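Local coordinates for protein succinylglutamate desuccinylase (Chromobacterium violaceum, PDB 1YW4) that probably hydrolyses N-succinylglutamate to succinate and glutamate with one zinc ion per subunit, the last step of arginine breakdown by the AST pathway, at residues Thr2-Ser6 against Phe7-Ala11; Arg153-Phe157 against Glu158-Ile162; Ser199-Ser203 against Gln204-Ala208; Leu273-Ala276 against Asp277-Asn281. All coordinates share one frame; numbering follows the deposited sequence.

Contact 1. Residues Thr2-Ser6 against Phe7-Ala11; sequences THSPS and FLQHA
S6 caps the start of helix 7-12, its hydroxyl and its carbonyl both taking amide protons from the first turn. As the N-cap residue it holds OG anti to its own backbone N (chi1 172°), which swings the oxygen over the helix start, where OG accepts from Q9 N at 3.2 Å along a nearly straight N-H...O line (169°). The same OG is hydrogen-bonded to D67 of helix 61-75, which also takes up L8 N. The first main-chain bond of the helix runs from H10 N to S6 O, 3.1 Å.

Before the cap, S4 forms an ST turn: its OG accepts from S6 N at 3.2 Å, and H3 ND1 donates to S4 O from above the carbonyl plane.

Nonpolar contact is slight. Q9 CB touches both serine hydroxyls, 3.7 Å from S4 OG and equally far from S6 OG, before its bent chain leads off. The F7 ring packs on helix 61-75 and meets W21 edge-to-face, and H3 stacks on the same W21.

One water completes the crossing from loop to helix: it accepts from S4 N at 3.1 Å and lies in the ring plane of H10, 2.6 Å from ND1.

Contact 2. Residues Arg153-Phe157 against Glu158-Ile162; sequences RGSVF and EKFAI
S155 and F160 meet across a tight bend that opens with an ST turn and leads into strand 160-163 of the catalytic domain. The turn is set by the serine rotamer: with OG anti to its backbone N (chi1 169°), the hydroxyl folds forward beside its own carbonyl carbon and accepts from F157 N at 3.1 Å. The N-H...O angle of 140° makes this a bent bond. The same OG has a weak hydrogen bond with N281 O.

F160 places its ring between its own backbone N and carbonyl carbon (chi1 69°), which brings one side of it back to the bend, while I162 CD1 lies in plane at its edge. The atoms on that side, CD2 and CE2, therefore come to 4.0 Å from S155 OG, approached obliquely. F157 O lies at the ring edge, near its plane, 3.4 Å from CD2. As for the two phenylalanines, their side chains come closest at the CB atoms, 4.5 Å apart. Both rings meet F282 edge-to-face, and F160 also packs on E214, the predicted active-site residue, which places the F160 end of the bend beside the probable catalytic centre.

E158 has a bent chain. Its OE1 forms a salt bridge with R228. The other carboxylate oxygen turns back toward the loop, where a water donates to OE2 at 3.1 Å and accepts from S155 N at 3.2 Å.

Contact 3. Residues Ser199-Ser203 against Gln204-Ala208; sequences SYFTS and QYCEA
F201 and Y205 run alongside each other in the same direction, their ring planes 19° apart and offset so that little of one ring covers the other; the centroids are 4.9 Å apart. Contact runs instead through the near end of the tyrosine: its CB sits over the F201 face as a CH-pi donor, 3.9 Å from the centroid, and its CG is 3.4 Å from F201 CE1. C206 SG approaches the same ring obliquely, 4.0 Å from CE2, a sulfur-aromatic contact.

Y200 and Q204 repeat the i to i+4 pairing on another side of helix 198-205. Q204 CB stands above one face of the Y200 ring, offset toward its rim, while the tyrosine OH is hydrogen-bonded to H167 NE2.

The helix ends here. Q204 N still bonds to Y200 O at 2.8 Å, nearly along the C=O axis, but T202 O receives both a weak bond from C206 N and a straighter one from A208 N (3.0 Å, 161°), where E207 leaves the helix with positive phi.

Q204, bent at its second torsion (54°), brings OE1 back to a water, which donates to it at 2.8 Å and accepts from S203 OG.

Contact 4. Residues Leu273-Ala276 against Asp277-Asn281; sequences LNLA and DSVEN
A276 and D277 begin a reversal whose closing bond is made two residues further on. D277, the first residue of 277-281, takes the second place in the bend, and its side chain starts off away from 273-276. Its main-chain oxygen accepts from R153 NH1, an arginine of the loop that precedes strand 160-163.

S278 takes the third place. Its N is 3.0 Å from A276 O, but the angle is too poor for a hydrogen bond, and its hydroxyl end comes no nearer than 4.4 Å to A276 CB, as measured from OG.

V279 closes the turn: its N donates to A276 O at 2.8 Å, with the N-H...O angle at 155°. This is a type I beta turn, A276 to V279, on the surface of the barrel-sandwich hybrid domain. CG1 of V279 stands between the backbone N and the carbonyl carbon (chi1 60°), which sets it 3.3 Å from A276 O. Across the mouth of the turn V279 CB faces L275 CB at 4.0 Å, an apolar contact between the residue before the turn and the one ending it. V279 also rests on P311, and its carbonyl shares R153 NH1 with D277.

Beyond the turn, N281 OD1 accepts from F310 N.

Overall arrangement
Contacts 2 and 4 alone touch: G154 O is 2.8 Å from N281 N, and V156 N 2.9 Å from N281 O, probable hydrogen bonds that join the catalytic domain to the barrel-sandwich hybrid domain. Contact 2 is also nearest the probable active site, the F160 side chain being about 4 Å from that of the predicted catalytic E214 and about 9 Å from the zinc ion. Contact 3 approaches contact 2 to about 5 Å at the nearest atoms; its T202 side chain is about 11 Å from that of zinc ligand H149. Contact 1 stands apart, about 41 Å from contact 4 between centres, its L8 side chain about 12 Å from that of zinc ligand E59.

Contact 1. Residues Thr2-Ser6 against Phe7-Ala11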
loop_
_atom_site.group_PDB
_atom_site.type_symbol
_atom_site.label_atom_id
_atom_site.label_comp_id
_atom_site.label_asym_id
_atom_site.label_seq_id
_atom_site.Cartn_x
_atom_site.Cartn_y
_atom_site.Cartn_z
ATOM N N THR A 2 -24.070 51.878 6.446
ATOM C CA THR A 2 -23.689 50.889 5.397
ATOM C C THR A 2 -22.749 49.844 6.009
ATOM O O THR A 2 -22.391 49.943 7.184
ATOM C CB THR A 2 -22.975 51.597 4.224
ATOM O OG1 THR A 2 -22.819 50.685 3.130
ATOM C CG2 THR A 2 -21.606 52.092 4.660
ATOM N N HIS A 3 -22.355 48.848 5.218
ATOM C CA HIS A 3 -21.446 47.809 5.697
ATOM C C HIS A 3 -20.260 47.655 4.753
ATOM O O HIS A 3 -20.328 48.036 3.584
ATOM C CB HIS A 3 -22.176 46.464 5.842
ATOM C CG HIS A 3 -22.691 45.904 4.553
ATOM N ND1 HIS A 3 -21.860 45.501 3.531
ATOM C CD2 HIS A 3 -23.956 45.679 4.121
ATOM C CE1 HIS A 3 -22.589 45.052 2.524
ATOM N NE2 HIS A 3 -23.864 45.149 2.856
ATOM N N SER A 4 -19.175 47.088 5.269
ATOM C CA SER A 4 -17.960 46.888 4.489
ATOM C C SER A 4 -18.192 46.016 3.262
ATOM O O SER A 4 -18.951 45.046 3.307
ATOM C CB SER A 4 -16.880 46.248 5.364
ATOM O OG SER A 4 -15.697 46.000 4.623
ATOM N N PRO A 5 -17.547 46.363 2.137
ATOM C CA PRO A 5 -17.701 45.579 0.905
ATOM C C PRO A 5 -16.966 44.248 1.056
ATOM O O PRO A 5 -17.180 43.302 0.293
ATOM C CB PRO A 5 -17.066 46.476 -0.154
ATOM C CG PRO A 5 -15.982 47.168 0.604
ATOM C CD PRO A 5 -16.658 47.520 1.920
ATOM N N SER A 6 -16.100 44.195 2.064
ATOM C CA SER A 6 -15.324 43.006 2.368
ATOM C C SER A 6 -15.979 42.210 3.493
ATOM O O SER A 6 -16.159 42.717 4.601
ATOM C CB SER A 6 -13.902 43.397 2.787
ATOM O OG SER A 6 -13.162 42.276 3.258
ATOM N N PHE A 7 -16.320 40.959 3.202
ATOM C CA PHE A 7 -16.931 40.083 4.186
ATOM C C PHE A 7 -15.915 39.856 5.303
ATOM O O PHE A 7 -16.259 39.868 6.484
ATOM C CB PHE A 7 -17.328 38.752 3.532
ATOM C CG PHE A 7 -18.581 38.843 2.681
ATOM C CD1 PHE A 7 -19.726 38.139 3.033
ATOM C CD2 PHE A 7 -18.620 39.651 1.544
ATOM C CE1 PHE A 7 -20.898 38.231 2.277
ATOM C CE2 PHE A 7 -19.794 39.750 0.776
ATOM C CZ PHE A 7 -20.929 39.039 1.146
ATOM N N LEU A 8 -14.654 39.683 4.919
ATOM C CA LEU A 8 -13.587 39.447 5.878
ATOM C C LEU A 8 -13.443 40.582 6.885
ATOM O O LEU A 8 -13.407 40.350 8.097
ATOM C CB LEU A 8 -12.262 39.219 5.129
ATOM C CG LEU A 8 -10.957 39.003 5.923
ATOM C CD1 LEU A 8 -10.322 40.335 6.193
ATOM C CD2 LEU A 8 -11.207 38.227 7.226
ATOM N N GLN A 9 -13.380 41.813 6.387
ATOM C CA GLN A 9 -13.226 42.972 7.258
ATOM C C GLN A 9 -14.427 43.144 8.185
ATOM O O GLN A 9 -14.288 43.571 9.332
ATOM C CB GLN A 9 -13.027 44.241 6.426
ATOM C CG GLN A 9 -12.331 45.329 7.200
ATOM C CD GLN A 9 -11.004 44.844 7.761
ATOM O OE1 GLN A 9 -10.111 44.427 7.017
ATOM N NE2 GLN A 9 -10.876 44.880 9.080
ATOM N N HIS A 10 -15.614 42.825 7.682
ATOM C CA HIS A 10 -16.811 42.936 8.499
ATOM C C HIS A 10 -16.656 41.998 9.690
ATOM O O HIS A 10 -16.939 42.373 10.822
ATOM C CB HIS A 10 -18.054 42.541 7.705
ATOM C CG HIS A 10 -19.309 42.547 8.517
ATOM N ND1 HIS A 10 -19.967 43.708 8.867
ATOM C CD2 HIS A 10 -20.007 41.534 9.084
ATOM C CE1 HIS A 10 -21.016 43.408 9.613
ATOM N NE2 HIS A 10 -21.062 42.096 9.760
ATOM N N ALA A 11 -16.208 40.775 9.406
ATOM C CA ALA A 11 -15.996 39.741 10.418
ATOM C C ALA A 11 -14.938 40.156 11.438
ATOM O O ALA A 11 -15.096 39.925 12.638
ATOM C CB ALA A 11 -15.576 38.433 9.743
HETATM O O HOH W 1 -19.177 46.113 8.207
#

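Contact 2. Residues Arg153-Phe157 against Glu158-Ile162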
loop_
_atom_site.group_PDB
_atom_site.type_symbol
_atom_site.label_atom_id
_atom_site.label_comp_id
_atom_site.label_asym_id
_atom_site.label_seq_id
_atom_site.Cartn_x
_atom_site.Cartn_y
_atom_site.Cartn_z
ATOM N N ARG A 153 6.722 25.766 5.578
ATOM C CA ARG A 153 7.630 24.776 4.984
ATOM C C ARG A 153 7.144 24.434 3.580
ATOM O O ARG A 153 5.961 24.158 3.378
ATOM C CB ARG A 153 7.678 23.505 5.844
ATOM C CG ARG A 153 8.607 22.400 5.312
ATOM C CD ARG A 153 8.507 21.125 6.145
ATOM N NE ARG A 153 8.825 21.353 7.555
ATOM C CZ ARG A 153 10.040 21.631 8.013
ATOM N NH1 ARG A 153 11.065 21.715 7.170
ATOM N NH2 ARG A 153 10.231 21.822 9.311
ATOM N N GLY A 154 8.063 24.463 2.617
ATOM C CA GLY A 154 7.723 24.156 1.239
ATOM C C GLY A 154 7.491 22.675 1.010
ATOM O O GLY A 154 7.649 21.857 1.919
ATOM N N SER A 155 7.132 22.318 -0.215
ATOM C CA SER A 155 6.860 20.927 -0.528
ATOM C C SER A 155 7.221 20.540 -1.962
ATOM O O SER A 155 7.170 21.371 -2.863
ATOM C CB SER A 155 5.379 20.645 -0.271
ATOM O OG SER A 155 4.991 19.390 -0.787
ATOM N N VAL A 156 7.588 19.278 -2.170
ATOM C CA VAL A 156 7.921 18.799 -3.510
ATOM C C VAL A 156 6.674 18.937 -4.375
ATOM O O VAL A 156 6.758 19.201 -5.576
ATOM C CB VAL A 156 8.350 17.323 -3.499
ATOM C CG1 VAL A 156 8.432 16.794 -4.937
ATOM C CG2 VAL A 156 9.695 17.185 -2.803
ATOM N N PHE A 157 5.517 18.745 -3.749
ATOM C CA PHE A 157 4.243 18.874 -4.438
ATOM C C PHE A 157 3.623 20.171 -3.939
ATOM O O PHE A 157 2.879 20.176 -2.960
ATOM C CB PHE A 157 3.331 17.681 -4.113
ATOM C CG PHE A 157 3.892 16.357 -4.558
ATOM C CD1 PHE A 157 4.006 16.056 -5.912
ATOM C CD2 PHE A 157 4.314 15.420 -3.626
ATOM C CE1 PHE A 157 4.536 14.835 -6.330
ATOM C CE2 PHE A 157 4.846 14.192 -4.032
ATOM C CZ PHE A 157 4.956 13.903 -5.388
ATOM N N GLU A 158 3.979 21.265 -4.606
ATOM C CA GLU A 158 3.510 22.611 -4.288
ATOM C C GLU A 158 2.135 22.621 -3.634
ATOM O O GLU A 158 1.983 23.006 -2.477
ATOM C CB GLU A 158 3.462 23.448 -5.572
ATOM C CG GLU A 158 4.377 24.660 -5.585
ATOM C CD GLU A 158 3.814 25.830 -4.807
ATOM O OE1 GLU A 158 2.742 26.338 -5.205
ATOM O OE2 GLU A 158 4.442 26.241 -3.805
ATOM N N LYS A 159 1.135 22.186 -4.386
ATOM C CA LYS A 159 -0.223 22.153 -3.886
ATOM C C LYS A 159 -0.670 20.709 -3.702
ATOM O O LYS A 159 -0.572 19.903 -4.627
ATOM C CB LYS A 159 -1.133 22.886 -4.869
ATOM C CG LYS A 159 -0.724 24.343 -5.076
ATOM C CD LYS A 159 -1.440 24.969 -6.254
ATOM C CE LYS A 159 -1.045 24.293 -7.554
ATOM N NZ LYS A 159 -1.812 24.823 -8.721
ATOM N N PHE A 160 -1.133 20.373 -2.500
ATOM C CA PHE A 160 -1.592 19.017 -2.255
ATOM C C PHE A 160 -2.786 18.971 -1.314
ATOM O O PHE A 160 -3.104 19.951 -0.640
ATOM C CB PHE A 160 -0.435 18.136 -1.750
ATOM C CG PHE A 160 0.050 18.467 -0.359
ATOM C CD1 PHE A 160 -0.509 17.849 0.752
ATOM C CD2 PHE A 160 1.074 19.399 -0.163
ATOM C CE1 PHE A 160 -0.061 18.153 2.040
ATOM C CE2 PHE A 160 1.527 19.711 1.117
ATOM C CZ PHE A 160 0.959 19.087 2.220
ATOM N N ALA A 161 -3.464 17.831 -1.297
ATOM C CA ALA A 161 -4.632 17.672 -0.454
ATOM C C ALA A 161 -4.460 16.525 0.525
ATOM O O ALA A 161 -3.677 15.603 0.297
ATOM C CB ALA A 161 -5.868 17.435 -1.316
ATOM N N ILE A 162 -5.208 16.604 1.619
ATOM C CA ILE A 162 -5.204 15.574 2.643
ATOM C C ILE A 162 -6.616 15.007 2.646
ATOM O O ILE A 162 -7.583 15.750 2.827
ATOM C CB ILE A 162 -4.930 16.151 4.043
ATOM C CG1 ILE A 162 -3.678 17.037 4.018
ATOM C CG2 ILE A 162 -4.797 15.016 5.040
ATOM C CD1 ILE A 162 -2.413 16.339 3.576
HETATM O O HOH W 2 6.575 24.673 -2.263
#

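Contact 3. Residues Ser199-Ser203 against Gln204-Ala208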
loop_
_atom_site.group_PDB
_atom_site.type_symbol
_atom_site.label_atom_id
_atom_site.label_comp_id
_atom_site.label_asym_id
_atom_site.label_seq_id
_atom_site.Cartn_x
_atom_site.Cartn_y
_atom_site.Cartn_z
ATOM N N SER A 199 -11.582 18.871 8.466
ATOM C CA SER A 199 -12.004 18.041 7.338
ATOM C C SER A 199 -12.383 16.617 7.770
ATOM O O SER A 199 -13.218 15.970 7.135
ATOM C CB SER A 199 -10.924 17.995 6.245
ATOM O OG SER A 199 -9.766 17.316 6.677
ATOM N N TYR A 200 -11.768 16.117 8.836
ATOM C CA TYR A 200 -12.120 14.787 9.311
ATOM C C TYR A 200 -13.518 14.878 9.933
ATOM O O TYR A 200 -14.388 14.053 9.649
ATOM C CB TYR A 200 -11.131 14.296 10.370
ATOM C CG TYR A 200 -11.537 12.961 10.946
ATOM C CD1 TYR A 200 -11.516 11.815 10.158
ATOM C CD2 TYR A 200 -12.008 12.855 12.253
ATOM C CE1 TYR A 200 -11.958 10.600 10.650
ATOM C CE2 TYR A 200 -12.452 11.646 12.761
ATOM C CZ TYR A 200 -12.425 10.523 11.951
ATOM O OH TYR A 200 -12.867 9.317 12.431
ATOM N N PHE A 201 -13.725 15.892 10.775
ATOM C CA PHE A 201 -15.015 16.088 11.437
ATOM C C PHE A 201 -16.176 16.121 10.450
ATOM O O PHE A 201 -17.163 15.403 10.625
ATOM C CB PHE A 201 -15.031 17.389 12.255
ATOM C CG PHE A 201 -16.395 17.734 12.803
ATOM C CD1 PHE A 201 -16.934 17.016 13.874
ATOM C CD2 PHE A 201 -17.179 18.711 12.190
ATOM C CE1 PHE A 201 -18.235 17.261 14.322
ATOM C CE2 PHE A 201 -18.482 18.965 12.631
ATOM C CZ PHE A 201 -19.012 18.237 13.697
ATOM N N THR A 202 -16.072 16.944 9.409
ATOM C CA THR A 202 -17.169 17.034 8.444
ATOM C C THR A 202 -17.329 15.747 7.639
ATOM O O THR A 202 -18.450 15.295 7.382
ATOM C CB THR A 202 -17.002 18.248 7.488
ATOM O OG1 THR A 202 -15.732 18.187 6.834
ATOM C CG2 THR A 202 -17.106 19.554 8.273
ATOM N N SER A 203 -16.212 15.142 7.260
ATOM C CA SER A 203 -16.274 13.898 6.502
ATOM C C SER A 203 -16.945 12.778 7.305
ATOM O O SER A 203 -17.789 12.057 6.782
ATOM C CB SER A 203 -14.869 13.453 6.092
ATOM O OG SER A 203 -14.902 12.183 5.477
ATOM N N GLN A 204 -16.577 12.647 8.576
ATOM C CA GLN A 204 -17.122 11.591 9.415
ATOM C C GLN A 204 -18.465 11.908 10.078
ATOM O O GLN A 204 -19.424 11.146 9.951
ATOM C CB GLN A 204 -16.107 11.221 10.497
ATOM C CG GLN A 204 -16.352 9.868 11.153
ATOM C CD GLN A 204 -16.447 8.735 10.141
ATOM O OE1 GLN A 204 -15.623 8.628 9.232
ATOM N NE2 GLN A 204 -17.453 7.880 10.301
ATOM N N TYR A 205 -18.526 13.029 10.786
ATOM C CA TYR A 205 -19.735 13.432 11.488
ATOM C C TYR A 205 -20.837 13.895 10.550
ATOM O O TYR A 205 -21.999 13.549 10.742
ATOM C CB TYR A 205 -19.408 14.544 12.481
ATOM C CG TYR A 205 -20.495 14.823 13.491
ATOM C CD1 TYR A 205 -21.483 15.781 13.249
ATOM C CD2 TYR A 205 -20.522 14.142 14.706
ATOM C CE1 TYR A 205 -22.469 16.056 14.206
ATOM C CE2 TYR A 205 -21.497 14.404 15.664
ATOM C CZ TYR A 205 -22.464 15.362 15.409
ATOM O OH TYR A 205 -23.402 15.642 16.379
ATOM N N CYS A 206 -20.478 14.667 9.533
ATOM C CA CYS A 206 -21.468 15.177 8.596
ATOM C C CYS A 206 -21.470 14.335 7.336
ATOM O O CYS A 206 -22.234 14.596 6.408
ATOM C CB CYS A 206 -21.152 16.630 8.241
ATOM S SG CYS A 206 -20.920 17.703 9.671
ATOM N N GLU A 207 -20.617 13.315 7.332
ATOM C CA GLU A 207 -20.449 12.408 6.207
ATOM C C GLU A 207 -20.435 13.149 4.876
ATOM O O GLU A 207 -21.157 12.807 3.946
ATOM C CB GLU A 207 -21.521 11.298 6.216
ATOM C CG GLU A 207 -22.956 11.759 6.127
ATOM C CD GLU A 207 -23.954 10.607 6.225
ATOM O OE1 GLU A 207 -25.154 10.847 5.978
ATOM O OE2 GLU A 207 -23.541 9.470 6.551
ATOM N N ALA A 208 -19.596 14.176 4.790
ATOM C CA ALA A 208 -19.486 14.942 3.558
ATOM C C ALA A 208 -18.150 14.656 2.893
ATOM O O ALA A 208 -17.279 14.014 3.479
ATOM C CB ALA A 208 -19.621 16.429 3.848
HETATM O O HOH W 3 -14.706 10.302 7.235
#

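Contact 4. Residues Leu273-Ala276 against Asp277-Asn281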
loop_
_atom_site.group_PDB
_atom_site.type_symbol
_atom_site.label_atom_id
_atom_site.label_comp_id
_atom_site.label_asym_id
_atom_site.label_seq_id
_atom_site.Cartn_x
_atom_site.Cartn_y
_atom_site.Cartn_z
ATOM N N LEU A 273 18.302 14.336 13.216
ATOM C CA LEU A 273 17.502 14.330 11.992
ATOM C C LEU A 273 18.429 14.582 10.802
ATOM O O LEU A 273 18.920 15.693 10.611
ATOM C CB LEU A 273 16.436 15.425 12.079
ATOM C CG LEU A 273 15.213 15.282 11.174
ATOM C CD1 LEU A 273 15.593 15.550 9.733
ATOM C CD2 LEU A 273 14.631 13.893 11.339
ATOM N N ASN A 274 18.657 13.544 10.002
ATOM C CA ASN A 274 19.553 13.633 8.854
ATOM C C ASN A 274 19.023 14.385 7.632
ATOM O O ASN A 274 19.283 13.998 6.492
ATOM C CB ASN A 274 20.004 12.226 8.447
ATOM C CG ASN A 274 20.883 11.570 9.501
ATOM O OD1 ASN A 274 21.168 10.374 9.441
ATOM N ND2 ASN A 274 21.324 12.360 10.474
ATOM N N LEU A 275 18.282 15.459 7.877
ATOM C CA LEU A 275 17.741 16.285 6.803
ATOM C C LEU A 275 17.819 17.746 7.217
ATOM O O LEU A 275 17.660 18.075 8.395
ATOM C CB LEU A 275 16.282 15.927 6.496
ATOM C CG LEU A 275 15.962 14.561 5.879
ATOM C CD1 LEU A 275 16.899 14.303 4.702
ATOM C CD2 LEU A 275 16.109 13.472 6.923
ATOM N N ALA A 276 18.070 18.616 6.244
ATOM C CA ALA A 276 18.161 20.052 6.494
ATOM C C ALA A 276 16.909 20.529 7.223
ATOM O O ALA A 276 15.810 20.028 6.983
ATOM C CB ALA A 276 18.316 20.799 5.177
ATOM N N ASP A 277 17.079 21.506 8.108
ATOM C CA ASP A 277 15.963 22.038 8.883
ATOM C C ASP A 277 14.845 22.558 7.986
ATOM O O ASP A 277 13.688 22.621 8.397
ATOM C CB ASP A 277 16.444 23.166 9.796
ATOM C CG ASP A 277 15.405 23.567 10.822
ATOM O OD1 ASP A 277 15.167 22.783 11.769
ATOM O OD2 ASP A 277 14.818 24.663 10.684
ATOM N N SER A 278 15.197 22.927 6.759
ATOM C CA SER A 278 14.225 23.447 5.806
ATOM C C SER A 278 13.802 22.412 4.766
ATOM O O SER A 278 13.269 22.772 3.717
ATOM C CB SER A 278 14.806 24.659 5.079
ATOM O OG SER A 278 15.847 24.256 4.202
ATOM N N VAL A 279 14.042 21.132 5.040
ATOM C CA VAL A 279 13.666 20.082 4.092
ATOM C C VAL A 279 12.190 20.200 3.705
ATOM O O VAL A 279 11.326 20.363 4.567
ATOM C CB VAL A 279 13.934 18.665 4.679
ATOM C CG1 VAL A 279 13.130 18.456 5.948
ATOM C CG2 VAL A 279 13.591 17.599 3.645
ATOM N N GLU A 280 11.905 20.123 2.409
ATOM C CA GLU A 280 10.531 20.234 1.917
ATOM C C GLU A 280 9.704 18.987 2.204
ATOM O O GLU A 280 10.241 17.884 2.315
ATOM C CB GLU A 280 10.521 20.496 0.406
ATOM C CG GLU A 280 11.000 21.882 0.003
ATOM C CD GLU A 280 10.978 22.106 -1.497
ATOM O OE1 GLU A 280 11.237 23.250 -1.924
ATOM O OE2 GLU A 280 10.707 21.148 -2.252
ATOM N N ASN A 281 8.390 19.167 2.322
ATOM C CA ASN A 281 7.505 18.039 2.564
ATOM C C ASN A 281 7.487 17.161 1.319
ATOM O O ASN A 281 7.627 17.654 0.194
ATOM C CB ASN A 281 6.072 18.497 2.863
ATOM C CG ASN A 281 5.912 19.059 4.259
ATOM O OD1 ASN A 281 6.287 18.418 5.245
ATOM N ND2 ASN A 281 5.338 20.262 4.355
#